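Local coordinates for protein chitinase (Chromobacterium violaceum, PDB 4TXG) that probably binds chitin and hydrolyses its glycosidic bonds, as a family 18 glycoside hydrolase of a chitin-degrading bacterium, at residues P677-T688 / S746-V757; T693-P704 / L761-G772. All coordinates share one frame; numbering follows the deposited sequence.

Contact 1. Residues P677-T688 / S746-V757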
loop_
_atom_site.group_PDB
_atom_site.type_symbol
_atom_site.label_atom_id
_atom_site.label_comp_id
_atom_site.label_asym_id
_atom_site.label_seq_id
_atom_site.Cartn_x
_atom_site.Cartn_y
_atom_site.Cartn_z
ATOM N N PRO A 677 -9.946 -21.690 3.296
ATOM C CA PRO A 677 -10.476 -21.758 1.936
ATOM C C PRO A 677 -10.339 -23.154 1.357
ATOM O O PRO A 677 -9.684 -24.019 1.934
ATOM C CB PRO A 677 -9.589 -20.782 1.174
ATOM C CG PRO A 677 -8.253 -20.907 1.883
ATOM C CD PRO A 677 -8.638 -21.002 3.343
ATOM N N LYS A 678 -10.956 -23.358 0.206
ATOM C CA LYS A 678 -10.817 -24.604 -0.528
ATOM C C LYS A 678 -9.761 -24.440 -1.617
ATOM O O LYS A 678 -9.785 -23.459 -2.360
ATOM C CB LYS A 678 -12.165 -24.994 -1.135
ATOM C CG LYS A 678 -12.236 -26.389 -1.709
ATOM C CD LYS A 678 -13.661 -26.704 -2.142
ATOM C CE LYS A 678 -14.627 -26.608 -0.970
ATOM N NZ LYS A 678 -16.042 -26.565 -1.432
ATOM N N LEU A 679 -8.831 -25.388 -1.702
ATOM C CA LEU A 679 -7.866 -25.418 -2.803
ATOM C C LEU A 679 -8.407 -26.274 -3.947
ATOM O O LEU A 679 -8.733 -27.447 -3.754
ATOM C CB LEU A 679 -6.514 -25.955 -2.328
ATOM C CG LEU A 679 -5.434 -26.204 -3.390
ATOM C CD1 LEU A 679 -5.017 -24.911 -4.082
ATOM C CD2 LEU A 679 -4.223 -26.916 -2.778
ATOM N N THR A 680 -8.532 -25.684 -5.131
ATOM C CA THR A 680 -8.990 -26.440 -6.295
ATOM C C THR A 680 -7.827 -26.628 -7.251
ATOM O O THR A 680 -7.135 -25.672 -7.588
ATOM C CB THR A 680 -10.153 -25.744 -7.030
ATOM O OG1 THR A 680 -11.293 -25.668 -6.160
ATOM C CG2 THR A 680 -10.537 -26.525 -8.291
ATOM N N ILE A 681 -7.607 -27.872 -7.663
ATOM C CA ILE A 681 -6.537 -28.204 -8.599
ATOM C C ILE A 681 -7.188 -28.763 -9.850
ATOM O O ILE A 681 -8.006 -29.678 -9.759
ATOM C CB ILE A 681 -5.550 -29.243 -8.011
ATOM C CG1 ILE A 681 -4.954 -28.750 -6.688
ATOM C CG2 ILE A 681 -4.456 -29.579 -9.030
ATOM C CD1 ILE A 681 -4.213 -29.841 -5.909
ATOM N N VAL A 682 -6.856 -28.201 -11.009
ATOM C CA VAL A 682 -7.464 -28.631 -12.264
ATOM C C VAL A 682 -6.403 -29.133 -13.237
ATOM O O VAL A 682 -5.421 -28.439 -13.522
ATOM C CB VAL A 682 -8.252 -27.485 -12.937
ATOM C CG1 VAL A 682 -8.983 -27.995 -14.183
ATOM C CG2 VAL A 682 -9.227 -26.859 -11.956
ATOM N N ASN A 683 -6.602 -30.343 -13.743
ATOM C CA ASN A 683 -5.691 -30.912 -14.721
ATOM C C ASN A 683 -6.141 -30.533 -16.133
ATOM O O ASN A 683 -7.125 -31.064 -16.633
ATOM C CB ASN A 683 -5.621 -32.433 -14.540
ATOM C CG ASN A 683 -4.713 -33.104 -15.547
ATOM O OD1 ASN A 683 -3.979 -32.440 -16.275
ATOM N ND2 ASN A 683 -4.742 -34.435 -15.579
ATOM N N ARG A 684 -5.438 -29.594 -16.764
ATOM C CA ARG A 684 -5.766 -29.202 -18.142
ATOM C C ARG A 684 -4.788 -29.791 -19.155
ATOM O O ARG A 684 -4.692 -29.326 -20.294
ATOM C CB ARG A 684 -5.795 -27.680 -18.284
ATOM C CG ARG A 684 -6.768 -26.989 -17.339
ATOM C CD ARG A 684 -6.830 -25.491 -17.610
ATOM N NE ARG A 684 -7.276 -24.750 -16.434
ATOM C CZ ARG A 684 -6.481 -23.983 -15.690
ATOM N NH1 ARG A 684 -5.195 -23.835 -16.002
ATOM N NH2 ARG A 684 -6.976 -23.353 -14.638
ATOM N N SER A 685 -4.044 -30.807 -18.741
ATOM C CA SER A 685 -3.271 -31.578 -19.705
ATOM C C SER A 685 -4.169 -32.650 -20.317
ATOM O O SER A 685 -5.339 -32.765 -19.945
ATOM C CB SER A 685 -2.053 -32.217 -19.042
ATOM O OG SER A 685 -2.441 -33.361 -18.306
ATOM N N GLN A 686 -3.621 -33.430 -21.246
ATOM C CA GLN A 686 -4.320 -34.581 -21.803
ATOM C C GLN A 686 -3.810 -35.878 -21.172
ATOM O O GLN A 686 -4.025 -36.967 -21.710
ATOM C CB GLN A 686 -4.150 -34.639 -23.322
ATOM C CG GLN A 686 -4.640 -33.405 -24.054
ATOM C CD GLN A 686 -4.592 -33.582 -25.560
ATOM O OE1 GLN A 686 -4.638 -34.705 -26.067
ATOM N NE2 GLN A 686 -4.494 -32.476 -26.285
ATOM N N THR A 687 -3.124 -35.750 -20.039
ATOM C CA THR A 687 -2.597 -36.907 -19.315
ATOM C C THR A 687 -3.317 -37.115 -17.991
ATOM O O THR A 687 -3.728 -36.155 -17.347
ATOM C CB THR A 687 -1.096 -36.761 -18.991
ATOM O OG1 THR A 687 -0.930 -35.865 -17.886
ATOM C CG2 THR A 687 -0.335 -36.223 -20.162
ATOM N N THR A 688 -3.455 -38.370 -17.581
ATOM C CA THR A 688 -3.932 -38.671 -16.238
ATOM C C THR A 688 -2.780 -38.459 -15.255
ATOM O O THR A 688 -1.688 -38.969 -15.473
ATOM C CB THR A 688 -4.445 -40.125 -16.126
ATOM O OG1 THR A 688 -5.472 -40.352 -17.095
ATOM C CG2 THR A 688 -4.998 -40.397 -14.736
ATOM N N SER A 746 -6.151 -40.882 -8.805
ATOM C CA SER A 746 -5.628 -40.164 -9.958
ATOM C C SER A 746 -6.428 -38.892 -10.208
ATOM O O SER A 746 -7.517 -38.713 -9.648
ATOM C CB SER A 746 -5.657 -41.059 -11.197
ATOM O OG SER A 746 -6.977 -41.530 -11.459
ATOM N N LEU A 747 -5.883 -38.006 -11.040
ATOM C CA LEU A 747 -6.617 -36.826 -11.480
ATOM C C LEU A 747 -6.668 -36.852 -12.996
ATOM O O LEU A 747 -5.646 -36.644 -13.655
ATOM C CB LEU A 747 -5.957 -35.538 -10.993
ATOM C CG LEU A 747 -6.748 -34.271 -11.335
ATOM C CD1 LEU A 747 -8.124 -34.336 -10.702
ATOM C CD2 LEU A 747 -6.000 -33.017 -10.882
ATOM N N GLY A 748 -7.849 -37.123 -13.544
ATOM C CA GLY A 748 -7.994 -37.323 -14.978
ATOM C C GLY A 748 -7.849 -36.051 -15.787
ATOM O O GLY A 748 -7.982 -34.949 -15.256
ATOM N N ALA A 749 -7.570 -36.207 -17.080
ATOM C CA ALA A 749 -7.480 -35.066 -17.987
ATOM C C ALA A 749 -8.778 -34.264 -17.964
ATOM O O ALA A 749 -9.868 -34.825 -18.108
ATOM C CB ALA A 749 -7.167 -35.539 -19.404
ATOM N N GLY A 750 -8.653 -32.955 -17.760
ATOM C CA GLY A 750 -9.799 -32.060 -17.755
ATOM C C GLY A 750 -10.547 -32.020 -16.432
ATOM O O GLY A 750 -11.519 -31.278 -16.289
ATOM N N GLN A 751 -10.097 -32.811 -15.459
ATOM C CA GLN A 751 -10.830 -32.963 -14.204
ATOM C C GLN A 751 -10.256 -32.132 -13.061
ATOM O O GLN A 751 -9.106 -31.696 -13.112
ATOM C CB GLN A 751 -10.860 -34.434 -13.786
ATOM C CG GLN A 751 -11.380 -35.356 -14.871
ATOM C CD GLN A 751 -12.657 -34.833 -15.494
ATOM O OE1 GLN A 751 -13.626 -34.537 -14.793
ATOM N NE2 GLN A 751 -12.663 -34.703 -16.817
ATOM N N SER A 752 -11.061 -31.932 -12.020
ATOM C CA SER A 752 -10.605 -31.187 -10.846
ATOM C C SER A 752 -10.687 -32.007 -9.567
ATOM O O SER A 752 -11.447 -32.979 -9.473
ATOM C CB SER A 752 -11.425 -29.904 -10.663
ATOM O OG SER A 752 -11.494 -29.156 -11.864
ATOM N N VAL A 753 -9.892 -31.609 -8.580
ATOM C CA VAL A 753 -10.015 -32.147 -7.234
ATOM C C VAL A 753 -9.917 -30.972 -6.266
ATOM O O VAL A 753 -9.233 -29.997 -6.548
ATOM C CB VAL A 753 -8.936 -33.217 -6.931
ATOM C CG1 VAL A 753 -7.541 -32.619 -6.958
ATOM C CG2 VAL A 753 -9.216 -33.904 -5.601
ATOM N N THR A 754 -10.632 -31.043 -5.149
ATOM C CA THR A 754 -10.575 -29.971 -4.163
ATOM C C THR A 754 -10.185 -30.503 -2.793
ATOM O O THR A 754 -10.445 -31.664 -2.459
ATOM C CB THR A 754 -11.918 -29.251 -4.028
ATOM O OG1 THR A 754 -12.911 -30.196 -3.603
ATOM C CG2 THR A 754 -12.342 -28.633 -5.350
ATOM N N LEU A 755 -9.559 -29.644 -1.999
ATOM C CA LEU A 755 -9.264 -29.972 -0.613
ATOM C C LEU A 755 -9.362 -28.716 0.230
ATOM O O LEU A 755 -9.060 -27.619 -0.240
ATOM C CB LEU A 755 -7.879 -30.600 -0.464
ATOM C CG LEU A 755 -6.686 -29.872 -1.077
ATOM C CD1 LEU A 755 -5.444 -30.130 -0.236
ATOM C CD2 LEU A 755 -6.461 -30.334 -2.506
ATOM N N ASP A 756 -9.791 -28.882 1.474
ATOM C CA ASP A 756 -9.874 -27.762 2.391
ATOM C C ASP A 756 -8.535 -27.585 3.080
ATOM O O ASP A 756 -7.970 -28.543 3.593
ATOM C CB ASP A 756 -10.983 -27.986 3.412
ATOM C CG ASP A 756 -12.345 -28.131 2.759
ATOM O OD1 ASP A 756 -12.727 -27.231 1.981
ATOM O OD2 ASP A 756 -13.022 -29.149 3.018
ATOM N N VAL A 757 -8.015 -26.365 3.074
ATOM C CA VAL A 757 -6.746 -26.103 3.745
ATOM C C VAL A 757 -7.013 -25.187 4.917
ATOM O O VAL A 757 -8.073 -24.579 4.993
ATOM C CB VAL A 757 -5.713 -25.480 2.803
ATOM C CG1 VAL A 757 -5.514 -26.384 1.590
ATOM C CG2 VAL A 757 -6.141 -24.092 2.358
HETATM O O HOH W 1 -7.306 -38.720 -18.350
#

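Contact 2. Residues T693-P704 / L761-G772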
loop_
_atom_site.group_PDB
_atom_site.type_symbol
_atom_site.label_atom_id
_atom_site.label_comp_id
_atom_site.label_asym_id
_atom_site.label_seq_id
_atom_site.Cartn_x
_atom_site.Cartn_y
_atom_site.Cartn_z
ATOM N N THR A 693 1.270 -38.283 -7.405
ATOM C CA THR A 693 1.736 -37.051 -8.050
ATOM C C THR A 693 1.864 -35.944 -6.993
ATOM O O THR A 693 0.956 -35.755 -6.184
ATOM C CB THR A 693 0.778 -36.609 -9.193
ATOM O OG1 THR A 693 0.800 -37.592 -10.241
ATOM C CG2 THR A 693 1.195 -35.271 -9.764
ATOM N N GLU A 694 2.992 -35.233 -6.978
ATOM C CA GLU A 694 3.247 -34.260 -5.912
ATOM C C GLU A 694 3.106 -32.822 -6.382
ATOM O O GLU A 694 3.703 -32.420 -7.379
ATOM C CB GLU A 694 4.644 -34.455 -5.320
ATOM C CG GLU A 694 4.942 -33.498 -4.170
ATOM C CD GLU A 694 6.306 -33.720 -3.554
ATOM O OE1 GLU A 694 7.126 -34.428 -4.177
ATOM O OE2 GLU A 694 6.552 -33.191 -2.446
ATOM N N PHE A 695 2.313 -32.046 -5.654
ATOM C CA PHE A 695 2.180 -30.630 -5.945
ATOM C C PHE A 695 2.912 -29.857 -4.863
ATOM O O PHE A 695 2.728 -30.141 -3.683
ATOM C CB PHE A 695 0.707 -30.214 -6.000
ATOM C CG PHE A 695 -0.144 -31.095 -6.885
ATOM C CD1 PHE A 695 0.012 -31.072 -8.262
ATOM C CD2 PHE A 695 -1.110 -31.921 -6.336
ATOM C CE1 PHE A 695 -0.769 -31.877 -9.085
ATOM C CE2 PHE A 695 -1.904 -32.731 -7.154
ATOM C CZ PHE A 695 -1.727 -32.698 -8.533
ATOM N N GLN A 696 3.754 -28.906 -5.260
ATOM C CA GLN A 696 4.386 -28.015 -4.290
ATOM C C GLN A 696 4.129 -26.562 -4.662
ATOM O O GLN A 696 3.906 -26.245 -5.827
ATOM C CB GLN A 696 5.894 -28.253 -4.205
ATOM C CG GLN A 696 6.293 -29.593 -3.620
ATOM C CD GLN A 696 7.786 -29.682 -3.351
ATOM O OE1 GLN A 696 8.529 -28.715 -3.546
ATOM N NE2 GLN A 696 8.233 -30.843 -2.888
ATOM N N PHE A 697 4.155 -25.684 -3.668
ATOM C CA PHE A 697 4.056 -24.256 -3.937
ATOM C C PHE A 697 4.572 -23.475 -2.735
ATOM O O PHE A 697 4.671 -24.013 -1.630
ATOM C CB PHE A 697 2.619 -23.839 -4.280
ATOM C CG PHE A 697 1.567 -24.399 -3.353
ATOM C CD1 PHE A 697 1.199 -23.716 -2.199
ATOM C CD2 PHE A 697 0.928 -25.592 -3.651
ATOM C CE1 PHE A 697 0.223 -24.221 -1.348
ATOM C CE2 PHE A 697 -0.047 -26.102 -2.805
ATOM C CZ PHE A 697 -0.398 -25.418 -1.651
ATOM N N ASP A 698 4.918 -22.216 -2.975
ATOM C CA ASP A 698 5.410 -21.328 -1.923
ATOM C C ASP A 698 4.266 -20.582 -1.249
ATOM O O ASP A 698 3.452 -19.941 -1.911
ATOM C CB ASP A 698 6.409 -20.312 -2.489
ATOM C CG ASP A 698 7.751 -20.925 -2.823
ATOM O OD1 ASP A 698 8.116 -21.962 -2.227
ATOM O OD2 ASP A 698 8.449 -20.345 -3.681
ATOM N N VAL A 699 4.212 -20.677 0.074
ATOM C CA VAL A 699 3.300 -19.881 0.883
ATOM C C VAL A 699 4.127 -18.811 1.590
ATOM O O VAL A 699 5.160 -19.133 2.178
ATOM C CB VAL A 699 2.554 -20.774 1.898
ATOM C CG1 VAL A 699 1.616 -19.956 2.781
ATOM C CG2 VAL A 699 1.781 -21.857 1.142
ATOM N N PRO A 700 3.704 -17.538 1.514
ATOM C CA PRO A 700 4.539 -16.519 2.167
ATOM C C PRO A 700 4.596 -16.732 3.678
ATOM O O PRO A 700 3.665 -17.286 4.266
ATOM C CB PRO A 700 3.836 -15.204 1.819
ATOM C CG PRO A 700 2.387 -15.600 1.599
ATOM C CD PRO A 700 2.460 -16.978 0.957
ATOM N N THR A 701 5.694 -16.300 4.286
ATOM C CA THR A 701 5.917 -16.494 5.714
ATOM C C THR A 701 5.076 -15.563 6.593
ATOM O O THR A 701 5.257 -15.524 7.806
ATOM C CB THR A 701 7.396 -16.274 6.062
ATOM O OG1 THR A 701 7.830 -15.036 5.477
ATOM C CG2 THR A 701 8.257 -17.430 5.520
ATOM N N SER A 702 4.185 -14.797 5.975
ATOM C CA SER A 702 3.184 -14.046 6.728
ATOM C C SER A 702 2.300 -15.000 7.538
ATOM O O SER A 702 1.807 -14.635 8.609
ATOM C CB SER A 702 2.327 -13.180 5.779
ATOM O OG SER A 702 1.744 -13.973 4.741
ATOM N N ALA A 703 2.120 -16.227 7.040
ATOM C CA ALA A 703 1.391 -17.250 7.792
ATOM C C ALA A 703 2.386 -18.174 8.451
ATOM O O ALA A 703 3.420 -18.500 7.859
ATOM C CB ALA A 703 0.453 -18.048 6.884
ATOM N N PRO A 704 2.086 -18.600 9.683
ATOM C CA PRO A 704 2.938 -19.559 10.392
ATOM C C PRO A 704 3.103 -20.840 9.591
ATOM O O PRO A 704 2.225 -21.201 8.812
ATOM C CB PRO A 704 2.175 -19.825 11.693
ATOM C CG PRO A 704 1.262 -18.672 11.859
ATOM C CD PRO A 704 0.931 -18.169 10.491
ATOM N N LEU A 761 -2.732 -16.857 9.490
ATOM C CA LEU A 761 -2.671 -15.435 9.157
ATOM C C LEU A 761 -2.791 -15.280 7.645
ATOM O O LEU A 761 -2.502 -16.223 6.899
ATOM C CB LEU A 761 -1.381 -14.789 9.674
ATOM C CG LEU A 761 -1.337 -14.503 11.185
ATOM C CD1 LEU A 761 0.082 -14.142 11.636
ATOM C CD2 LEU A 761 -2.311 -13.395 11.554
ATOM N N PRO A 762 -3.213 -14.092 7.179
ATOM C CA PRO A 762 -3.453 -13.936 5.740
ATOM C C PRO A 762 -2.231 -14.177 4.856
ATOM O O PRO A 762 -1.089 -13.933 5.267
ATOM C CB PRO A 762 -3.918 -12.481 5.629
ATOM C CG PRO A 762 -4.618 -12.234 6.954
ATOM C CD PRO A 762 -3.716 -12.938 7.948
ATOM N N ILE A 763 -2.501 -14.669 3.645
ATOM C CA ILE A 763 -1.495 -14.817 2.598
ATOM C C ILE A 763 -2.037 -14.285 1.279
ATOM O O ILE A 763 -3.258 -14.200 1.084
ATOM C CB ILE A 763 -1.075 -16.301 2.383
ATOM C CG1 ILE A 763 -2.242 -17.087 1.783
ATOM C CG2 ILE A 763 -0.579 -16.936 3.698
ATOM C CD1 ILE A 763 -1.921 -18.541 1.459
ATOM N N SER A 764 -1.128 -13.904 0.387
ATOM C CA SER A 764 -1.470 -13.689 -1.013
ATOM C C SER A 764 -0.859 -14.840 -1.808
ATOM O O SER A 764 -0.125 -15.673 -1.253
ATOM C CB SER A 764 -0.972 -12.331 -1.528
ATOM O OG SER A 764 0.445 -12.237 -1.491
ATOM N N GLY A 765 -1.163 -14.901 -3.093
ATOM C CA GLY A 765 -0.733 -16.028 -3.899
ATOM C C GLY A 765 -1.635 -17.229 -3.664
ATOM O O GLY A 765 -2.855 -17.107 -3.744
ATOM N N PRO A 766 -1.052 -18.407 -3.395
ATOM C CA PRO A 766 0.375 -18.757 -3.381
ATOM C C PRO A 766 1.036 -18.605 -4.757
ATOM O O PRO A 766 0.410 -18.113 -5.704
ATOM C CB PRO A 766 0.375 -20.230 -2.941
ATOM C CG PRO A 766 -0.934 -20.430 -2.234
ATOM C CD PRO A 766 -1.901 -19.535 -2.962
ATOM N N SER A 767 2.293 -19.016 -4.863
ATOM C CA SER A 767 3.013 -18.895 -6.129
ATOM C C SER A 767 4.095 -19.955 -6.231
ATOM O O SER A 767 4.341 -20.691 -5.278
ATOM C CB SER A 767 3.634 -17.500 -6.271
ATOM O OG SER A 767 4.588 -17.287 -5.242
ATOM N N HIS A 768 4.715 -20.029 -7.404
ATOM C CA HIS A 768 5.859 -20.915 -7.657
ATOM C C HIS A 768 5.469 -22.382 -7.517
ATOM O O HIS A 768 6.082 -23.153 -6.765
ATOM C CB HIS A 768 7.018 -20.561 -6.731
ATOM C CG HIS A 768 7.360 -19.106 -6.740
ATOM N ND1 HIS A 768 7.876 -18.450 -5.643
ATOM C CD2 HIS A 768 7.226 -18.164 -7.710
ATOM C CE1 HIS A 768 8.068 -17.176 -5.939
ATOM N NE2 HIS A 768 7.680 -16.978 -7.190
ATOM N N TYR A 769 4.452 -22.760 -8.284
ATOM C CA TYR A 769 3.929 -24.121 -8.278
ATOM C C TYR A 769 4.807 -25.085 -9.054
ATOM O O TYR A 769 5.350 -24.739 -10.106
ATOM C CB TYR A 769 2.515 -24.148 -8.876
ATOM C CG TYR A 769 1.479 -23.411 -8.061
ATOM C CD1 TYR A 769 1.237 -22.056 -8.268
ATOM C CD2 TYR A 769 0.727 -24.079 -7.103
ATOM C CE1 TYR A 769 0.285 -21.382 -7.518
ATOM C CE2 TYR A 769 -0.215 -23.417 -6.352
ATOM C CZ TYR A 769 -0.436 -22.070 -6.569
ATOM O OH TYR A 769 -1.386 -21.411 -5.821
ATOM N N THR A 770 4.943 -26.302 -8.541
ATOM C CA THR A 770 5.514 -27.376 -9.354
ATOM C C THR A 770 4.660 -28.624 -9.269
ATOM O O THR A 770 3.956 -28.859 -8.278
ATOM C CB THR A 770 6.958 -27.744 -8.940
ATOM O OG1 THR A 770 7.004 -28.072 -7.546
ATOM C CG2 THR A 770 7.921 -26.600 -9.237
ATOM N N VAL A 771 4.734 -29.426 -10.324
ATOM C CA VAL A 771 4.047 -30.708 -10.365
ATOM C C VAL A 771 5.094 -31.802 -10.518
ATOM O O VAL A 771 5.862 -31.798 -11.483
ATOM C CB VAL A 771 3.027 -30.768 -11.519
ATOM C CG1 VAL A 771 2.355 -32.147 -11.570
ATOM C CG2 VAL A 771 1.985 -29.657 -11.358
ATOM N N GLY A 772 5.141 -32.718 -9.553
ATOM C CA GLY A 772 6.090 -33.812 -9.582
ATOM C C GLY A 772 5.404 -35.041 -10.138
ATOM O O GLY A 772 4.566 -35.657 -9.477
HETATM O O HOH W 2 6.233 -30.728 -7.018
HETATM O O HOH W 3 9.576 -28.111 -6.358
HETATM O O HOH W 4 3.753 -17.359 -2.659
#

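Contact 1. Residues P677-T688 / S746-V757
The side-chain amide of Asn683 plugs the end of this strand pair, reaching across to the 746-757 segment while folding its own chain back on itself. Extended away from the backbone N (chi1 179°), the side chain sends ND2 to Leu747 O, 3.1 Å away; the carbonyl is met from above its plane, although the acceptor lies in the amide plane. ND2 also donates to Thr687 O at 2.7 Å, nearly end-on to that carbonyl. OD1 of Asn683 takes two bonds, from Ser685 N, which makes an Asx turn, and from Ser685 OG, which arrives in the carbonyl plane on a lone pair at 2.7 Å. With donor and acceptor ends both engaged, the amide is fixed in rotation, a task for which asparagine's short two-ended side chain is well suited. Ser685 OG in turn accepts from Thr687 N, an ST turn. Opposite, a type II turn runs from Gly748 to Gln751; Gly750 takes its positive-phi position, readily adopted by glycine, and its N reaches Asn683 O at 2.7 Å. A water joins Thr688 OG1 to Ala749 N.

Beyond the turn, strands 678-683 and 752-757 pair antiparallel. Leu679 and Leu755 lie side by side, CD2 to CD2 at 4.1 Å, and Ile681 CD1 also touches Leu755 CD2; these branched apolar chains, with Val753, make the inward face. The other face carries Lys678, Thr680, Val682, Ser752, Thr754 and Asp756, mostly polar or beta-branched residues suited to an outer strand surface. There the aliphatic part of Lys678 lies against Thr754, CD to CB at 3.6 Å. Strand 659-664 flanks 678-683 and strand 708-709 flanks 752-758, so the pair forms the middle of a four-stranded antiparallel sheet, one layer of a beta-sandwich.

Contact 2. Residues T693-P704 / L761-G772
A beta bulge interrupts the antiparallel pairing of strands 694-700 and 767-772: the register slips by one residue between Gln696, opposite Thr770, and Asp698, opposite Ser767. His768 and Tyr769 together lie opposite Phe697; His768 has both backbone angles positive (phi 63°), and its ring turns to Asp698. Its ND1 donates to Asp698 OD2 at 2.8 Å, using the anti lone pair of the carboxylate; the oxygen lies in the ring plane, while carboxylate and ring planes stand nearly perpendicular, at 87°. The other oxygen, OD1, forms a salt bridge with Arg736, so each carboxylate oxygen has its own partner, a negative side chain placed between a histidine N-H and an arginine. Ser767 OG sits over the centre of the imidazole, 3.4 Å above its plane.

These two strands are the central pair of a six-stranded sheet, and its other face is apolar here. Phe697 has CG between its backbone N and carbonyl carbon (chi1 46°), and its CB rests over one face of the Tyr769 ring, 3.4 Å from CD2. Its CD1 meets CB of Pro766, a proline preceded by a cis peptide bond, at 3.7 Å. Phe695 offers its ring edge to Val771, CD1 to CG2 at 3.9 Å.

Past the strand, Ile763 fits the turn from Pro700 to Ala703: CB packs on Pro700 CG, and CG2 on Ala703 CB at 3.5 Å. Ser702, a short side chain with a hydroxyl close to the backbone, donates from OG to Pro762 O at 2.9 Å, in the carbonyl plane. Helix 441-448 of the catalytic barrel covers this end, Trp443 touching Leu761 and Tyr447 touching Pro762.

Overall arrangement
Contacts 1 and 2 lie about 16 Å apart, centre to centre, in facing sheets of one beta-sandwich within the Chitinase C range. Along the chain their segments alternate: 677-688, 693-704, 746-757, 761-772, and twice, from 678-683 to 694-700 and from 752-758 to 767-773, the chain passes straight from the four-stranded sheet to the six-stranded one. Contact 1 occupies the four-stranded antiparallel sheet and contact 2 the mixed six-stranded one. The layers meet through their apolar faces, where Ile681 CD1 packs on Phe695 CD2 at 3.8 Å, and Leu679 CD2 lies 4.3 Å from Phe697 CE2. Contact 1 stands farther from the chain's centre, whereas the turn end of contact 2 joins this domain to the catalytic barrel.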